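Local coordinates for protein inositol-1,4,5-trisphosphate 5-phosphatase 1 (Schizosaccharomyces pombe, PDB 1I9Z) that removes the 5-phosphate from soluble and lipid inositol polyphosphates, such as phosphatidylinositol 4,5-bisphosphate, through its magnesium-dependent catalytic domain, at residues 128-133 and 149-154; 158-163 and 199-204. One frame throughout, in Å; residues are numbered along the deposited sequence.

Contact 1. Residues 128-133 and 149-154; sequences KNVEGT and VAIRFD
Strands 128-133 and 149-154 run antiparallel, their axes 169° apart in direction, as the two arms of a beta hairpin at one margin of a five-stranded sheet in the DNase I-like fold. Hydrogen-bonded pairs form at Thr133 with Ala150, Glu131 with Arg152 and Lys128 with Asp154; between the last two the register slips by one residue, a beta bulge. Asn129 and Val130 together stand opposite Phe153; Asn129 takes the unusual backbone, phi and psi both positive, a conformation asparagine tolerates better than most residues, and its carbonyl leaves the regular ladder. Arg152 takes up that carbonyl. Its CG sits in the crowded position between backbone N and carbonyl carbon (chi1 66°), and further bends at chi2 and chi3 fold the chain back over the strand, laying Arg152 CD 4.0 Å from Glu131 CB. Arg152 NH2 then donates to Asn129 O at 2.9 Å, the oxygen lying in the guanidinium plane although the nitrogen stands above the carbonyl plane. The same group grips Asp154 end-on in a salt bridge, Arg152 NH1 to Asp154 OD1 at 2.9 Å and Arg152 NH2 to Asp154 OD2 at 3.0 Å, while Arg152 NE is hydrogen-bonded to His199 NE2. An alanine at Arg152 would probably loosen the bulge, since the Asn129 carbonyl would lose this donor and Asp154 its ion-pair partner. Glu131 turns its carboxylate to Arg194 instead. On the other face, branched and aromatic side chains suit the cover given by strands 102-110 and 113-120: Val130 CG2 packs 3.8 Å from Phe153 CB, and Val130 CG1 lies beside Ile151 CG2. Asp154 OD2 is gripped a second time, by Asn129 ND2 at 2.9 Å, through its anti lone pair, with amide and carboxylate planes 79° apart.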
loop_
_atom_site.group_PDB
_atom_site.type_symbol
_atom_site.label_atom_id
_atom_site.label_comp_id
_atom_site.label_asym_id
_atom_site.label_seq_id
_atom_site.Cartn_x
_atom_site.Cartn_y
_atom_site.Cartn_z
ATOM N N LYS A 128 -13.097 11.794 1.213
ATOM C CA LYS A 128 -14.019 11.807 2.324
ATOM C C LYS A 128 -13.910 10.534 3.169
ATOM O O LYS A 128 -13.324 9.535 2.712
ATOM C CB LYS A 128 -15.459 11.914 1.773
ATOM C CG LYS A 128 -15.723 13.219 0.948
ATOM C CD LYS A 128 -16.001 14.414 1.878
ATOM C CE LYS A 128 -15.999 15.786 1.114
ATOM N NZ LYS A 128 -14.543 16.217 0.858
ATOM N N ASN A 129 -14.479 10.587 4.383
ATOM C CA ASN A 129 -14.513 9.425 5.278
ATOM C C ASN A 129 -13.119 8.819 5.567
ATOM O O ASN A 129 -12.926 7.563 5.575
ATOM C CB ASN A 129 -15.432 8.353 4.677
ATOM C CG ASN A 129 -16.788 8.940 4.239
ATOM O OD1 ASN A 129 -17.410 9.651 5.020
ATOM N ND2 ASN A 129 -17.226 8.660 2.988
ATOM N N VAL A 130 -12.155 9.699 5.841
ATOM C CA VAL A 130 -10.834 9.243 6.168
ATOM C C VAL A 130 -10.857 8.628 7.575
ATOM O O VAL A 130 -11.312 9.279 8.545
ATOM C CB VAL A 130 -9.826 10.406 6.174
ATOM C CG1 VAL A 130 -8.477 9.886 6.523
ATOM C CG2 VAL A 130 -9.800 11.160 4.815
ATOM N N GLU A 131 -10.353 7.385 7.701
ATOM C CA GLU A 131 -10.301 6.699 8.973
ATOM C C GLU A 131 -8.966 6.045 9.154
ATOM O O GLU A 131 -8.301 5.700 8.155
ATOM C CB GLU A 131 -11.407 5.637 9.083
ATOM C CG GLU A 131 -12.804 6.304 8.910
ATOM C CD GLU A 131 -13.977 5.311 8.839
ATOM O OE1 GLU A 131 -13.760 4.108 8.912
ATOM O OE2 GLU A 131 -15.122 5.757 8.671
ATOM N N GLY A 132 -8.536 5.894 10.402
ATOM C CA GLY A 132 -7.262 5.221 10.599
ATOM C C GLY A 132 -7.319 4.278 11.767
ATOM O O GLY A 132 -8.179 4.441 12.666
ATOM N N THR A 133 -6.417 3.289 11.765
ATOM C CA THR A 133 -6.339 2.395 12.913
ATOM C C THR A 133 -4.977 1.682 12.938
ATOM O O THR A 133 -4.126 1.884 12.042
ATOM C CB THR A 133 -7.508 1.375 12.901
ATOM O OG1 THR A 133 -7.566 0.700 14.168
ATOM C CG2 THR A 133 -7.317 0.357 11.768
ATOM N N VAL A 149 -0.158 -0.269 10.573
ATOM C CA VAL A 149 -0.857 1.035 10.648
ATOM C C VAL A 149 -1.632 1.148 9.342
ATOM O O VAL A 149 -1.078 0.886 8.252
ATOM C CB VAL A 149 0.154 2.214 10.730
ATOM C CG1 VAL A 149 -0.619 3.557 10.759
ATOM C CG2 VAL A 149 0.992 2.043 12.005
ATOM N N ALA A 150 -2.905 1.513 9.437
ATOM C CA ALA A 150 -3.741 1.631 8.262
ATOM C C ALA A 150 -4.606 2.922 8.199
ATOM O O ALA A 150 -5.083 3.439 9.241
ATOM C CB ALA A 150 -4.674 0.343 8.158
ATOM N N ILE A 151 -4.711 3.468 6.991
ATOM C CA ILE A 151 -5.576 4.617 6.735
ATOM C C ILE A 151 -6.388 4.307 5.450
ATOM O O ILE A 151 -5.829 3.845 4.448
ATOM C CB ILE A 151 -4.727 5.886 6.538
ATOM C CG1 ILE A 151 -4.023 6.214 7.894
ATOM C CG2 ILE A 151 -5.659 7.030 6.090
ATOM C CD1 ILE A 151 -2.779 7.233 7.717
ATOM N N ARG A 152 -7.694 4.567 5.494
ATOM C CA ARG A 152 -8.569 4.347 4.357
ATOM C C ARG A 152 -9.350 5.643 4.110
ATOM O O ARG A 152 -9.398 6.557 4.961
ATOM C CB ARG A 152 -9.516 3.166 4.628
ATOM C CG ARG A 152 -10.599 3.374 5.808
ATOM C CD ARG A 152 -11.824 4.240 5.405
ATOM N NE ARG A 152 -12.532 3.638 4.264
ATOM C CZ ARG A 152 -13.371 4.271 3.433
ATOM N NH1 ARG A 152 -13.898 3.586 2.408
ATOM N NH2 ARG A 152 -13.716 5.555 3.630
ATOM N N PHE A 153 -9.913 5.747 2.911
ATOM C CA PHE A 153 -10.679 6.932 2.576
ATOM C C PHE A 153 -11.433 6.670 1.263
ATOM O O PHE A 153 -11.129 5.710 0.507
ATOM C CB PHE A 153 -9.758 8.186 2.451
ATOM C CG PHE A 153 -8.659 8.087 1.408
ATOM C CD1 PHE A 153 -8.902 8.442 0.091
ATOM C CD2 PHE A 153 -7.380 7.620 1.751
ATOM C CE1 PHE A 153 -7.897 8.339 -0.893
ATOM C CE2 PHE A 153 -6.353 7.508 0.796
ATOM C CZ PHE A 153 -6.595 7.865 -0.529
ATOM N N ASP A 154 -12.415 7.516 0.987
ATOM C CA ASP A 154 -13.111 7.362 -0.286
ATOM C C ASP A 154 -12.601 8.511 -1.122
ATOM O O ASP A 154 -12.369 9.613 -0.592
ATOM C CB ASP A 154 -14.626 7.475 -0.088
ATOM C CG ASP A 154 -15.152 6.353 0.674
ATOM O OD1 ASP A 154 -14.910 5.219 0.233
ATOM O OD2 ASP A 154 -15.787 6.541 1.724
#

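Contact 2. Residues 158-163 and 199-204; sequences TGLCFI and HDYVVW
Ile163 can be followed outward from the sheet. Ile163 CB lies 3.9 Å from Trp204 CG. From there Ile163 CG2 continues over one face of the Trp204 indole, 3.9 Å from the centroid of the five-membered ring in a CH-pi contact. CG1 carries Ile163 CD1 to 3.6 Å from Val202 CG1, still alongside the Trp204 ring. A beta-branched residue suits this place because it spreads along the indole while CD1 reaches Val202 as well. Trp204, CG anti to its backbone N (chi1 -173°), lays its rings against helix 174-187, and NE1 bonds Ser165. The strands beneath, 158-163 and 201-204, are parallel, 8° apart in direction, and belong to a beta-alpha-beta crossover whose connection includes that helix. Their ladder alternates from strand to strand: Tyr201 N to Gly159 O, Cys161 N to Tyr201 O, Val203 N to Cys161 O and Ile163 N to Val203 O, each running nearly along the C=O axis. Ahead of strand 201-204, Asp200 extends the pairing with its side chain, its OD2 accepting Gly159 N at 2.8 Å through the anti lone pair. His199 swings its ring over Cys161, whose CB stands 3.5 Å from the ring centroid and only 13° off the normal. Cys161 SG, anti to the backbone N, lies over the same face, 4.5 Å from the His199 ring centroid, a fit consistent with a short side chain. His199 ND1 is engaged by Ile196 O. On the opposite face of the sheet, Phe162 CD2 packs 3.7 Å from Val203 CB, and Leu160 CD2 meets the Tyr201 ring at its edge, while the tyrosine hydroxyl reaches Asn316 O.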
loop_
_atom_site.group_PDB
_atom_site.type_symbol
_atom_site.label_atom_id
_atom_site.label_comp_id
_atom_site.label_asym_id
_atom_site.label_seq_id
_atom_site.Cartn_x
_atom_site.Cartn_y
_atom_site.Cartn_z
ATOM N N THR A 158 -15.105 5.879 -4.766
ATOM C CA THR A 158 -14.246 4.703 -4.827
ATOM C C THR A 158 -13.526 4.590 -3.480
ATOM O O THR A 158 -12.967 5.595 -3.045
ATOM C CB THR A 158 -13.215 4.889 -5.964
ATOM O OG1 THR A 158 -13.919 4.910 -7.238
ATOM C CG2 THR A 158 -12.206 3.720 -5.949
ATOM N N GLY A 159 -13.502 3.402 -2.861
ATOM C CA GLY A 159 -12.859 3.235 -1.544
ATOM C C GLY A 159 -11.428 2.703 -1.598
ATOM O O GLY A 159 -11.186 1.721 -2.306
ATOM N N LEU A 160 -10.483 3.378 -0.916
ATOM C CA LEU A 160 -9.103 2.914 -0.911
ATOM C C LEU A 160 -8.605 2.648 0.503
ATOM O O LEU A 160 -8.944 3.381 1.421
ATOM C CB LEU A 160 -8.195 3.956 -1.589
ATOM C CG LEU A 160 -8.520 4.266 -3.066
ATOM C CD1 LEU A 160 -9.452 5.521 -3.116
ATOM C CD2 LEU A 160 -7.187 4.500 -3.806
ATOM N N CYS A 161 -7.815 1.586 0.683
ATOM C CA CYS A 161 -7.291 1.326 1.990
ATOM C C CYS A 161 -5.817 1.044 1.880
ATOM O O CYS A 161 -5.403 0.199 1.064
ATOM C CB CYS A 161 -8.016 0.158 2.659
ATOM S SG CYS A 161 -7.369 -0.311 4.297
ATOM N N PHE A 162 -5.016 1.764 2.683
ATOM C CA PHE A 162 -3.585 1.588 2.714
ATOM C C PHE A 162 -3.096 1.068 4.066
ATOM O O PHE A 162 -3.479 1.591 5.163
ATOM C CB PHE A 162 -2.878 2.923 2.378
ATOM C CG PHE A 162 -3.164 3.367 1.025
ATOM C CD1 PHE A 162 -4.257 4.207 0.768
ATOM C CD2 PHE A 162 -2.366 2.886 -0.054
ATOM C CE1 PHE A 162 -4.566 4.600 -0.540
ATOM C CE2 PHE A 162 -2.664 3.265 -1.353
ATOM C CZ PHE A 162 -3.750 4.114 -1.597
ATOM N N ILE A 163 -2.239 0.042 4.000
ATOM C CA ILE A 163 -1.707 -0.551 5.194
ATOM C C ILE A 163 -0.214 -0.726 5.114
ATOM O O ILE A 163 0.283 -1.272 4.122
ATOM C CB ILE A 163 -2.276 -1.966 5.436
ATOM C CG1 ILE A 163 -3.797 -1.940 5.289
ATOM C CG2 ILE A 163 -1.846 -2.501 6.802
ATOM C CD1 ILE A 163 -4.305 -2.974 4.385
ATOM N N HIS A 199 -13.070 -2.496 0.459
ATOM C CA HIS A 199 -12.589 -1.421 -0.388
ATOM C C HIS A 199 -12.364 -1.877 -1.828
ATOM O O HIS A 199 -12.007 -3.041 -2.051
ATOM C CB HIS A 199 -11.225 -0.923 0.134
ATOM C CG HIS A 199 -11.313 -0.320 1.506
ATOM N ND1 HIS A 199 -11.218 -1.058 2.662
ATOM C CD2 HIS A 199 -11.663 0.928 1.884
ATOM C CE1 HIS A 199 -11.522 -0.293 3.704
ATOM N NE2 HIS A 199 -11.804 0.918 3.254
ATOM N N ASP A 200 -12.499 -0.957 -2.771
ATOM C CA ASP A 200 -12.188 -1.248 -4.184
ATOM C C ASP A 200 -10.698 -1.549 -4.375
ATOM O O ASP A 200 -10.332 -2.466 -5.134
ATOM C CB ASP A 200 -12.577 -0.056 -5.045
ATOM C CG ASP A 200 -14.055 0.224 -4.926
ATOM O OD1 ASP A 200 -14.842 -0.649 -5.372
ATOM O OD2 ASP A 200 -14.441 1.229 -4.307
ATOM N N TYR A 201 -9.838 -0.767 -3.704
ATOM C CA TYR A 201 -8.392 -0.955 -3.814
ATOM C C TYR A 201 -7.743 -1.037 -2.431
ATOM O O TYR A 201 -8.055 -0.213 -1.545
ATOM C CB TYR A 201 -7.773 0.238 -4.576
ATOM C CG TYR A 201 -8.429 0.545 -5.900
ATOM C CD1 TYR A 201 -8.842 1.833 -6.200
ATOM C CD2 TYR A 201 -8.571 -0.458 -6.883
ATOM C CE1 TYR A 201 -9.380 2.169 -7.434
ATOM C CE2 TYR A 201 -9.106 -0.163 -8.118
ATOM C CZ TYR A 201 -9.513 1.147 -8.400
ATOM O OH TYR A 201 -10.070 1.460 -9.610
ATOM N N VAL A 202 -6.835 -2.003 -2.229
ATOM C CA VAL A 202 -6.129 -2.113 -0.958
ATOM C C VAL A 202 -4.632 -2.269 -1.302
ATOM O O VAL A 202 -4.290 -3.104 -2.174
ATOM C CB VAL A 202 -6.542 -3.394 -0.179
ATOM C CG1 VAL A 202 -5.735 -3.456 1.135
ATOM C CG2 VAL A 202 -8.059 -3.426 0.104
ATOM N N VAL A 203 -3.740 -1.527 -0.644
ATOM C CA VAL A 203 -2.291 -1.697 -0.909
ATOM C C VAL A 203 -1.745 -1.960 0.460
ATOM O O VAL A 203 -2.003 -1.178 1.407
ATOM C CB VAL A 203 -1.592 -0.441 -1.517
ATOM C CG1 VAL A 203 -0.076 -0.703 -1.647
ATOM C CG2 VAL A 203 -2.166 -0.158 -2.902
ATOM N N TRP A 204 -1.069 -3.114 0.616
ATOM C CA TRP A 204 -0.540 -3.496 1.940
ATOM C C TRP A 204 0.952 -3.698 1.696
ATOM O O TRP A 204 1.343 -4.474 0.821
ATOM C CB TRP A 204 -1.188 -4.778 2.405
ATOM C CG TRP A 204 -0.905 -5.226 3.781
ATOM C CD1 TRP A 204 0.169 -4.916 4.574
ATOM C CD2 TRP A 204 -1.714 -6.134 4.538
ATOM N NE1 TRP A 204 0.061 -5.564 5.768
ATOM C CE2 TRP A 204 -1.081 -6.324 5.760
ATOM C CE3 TRP A 204 -2.910 -6.813 4.272
ATOM C CZ2 TRP A 204 -1.607 -7.183 6.766
ATOM C CZ3 TRP A 204 -3.435 -7.666 5.289
ATOM C CH2 TRP A 204 -2.786 -7.834 6.497
#

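In the fold
From the N terminus, the chain enters contact 1 on strand 127-136 and returns on strand 147-155, closing a hairpin before contact 2 opens. A short turn then leads into strand 158-166, which lies against strand 147-155, so the contacts stand in series, neither nested nor crossed, with centres about 9 Å apart. Probable hydrogen bonds from Leu160 N to Phe153 O and Phe162 N to Ile151 O join them. Contact 2 closes a longer loop through helix 174-187 to strand 201-205. Together they tie four neighbouring strands of one sheet, from outermost strand 127-136 inward; strand 283-288 completes it beyond strand 201-205.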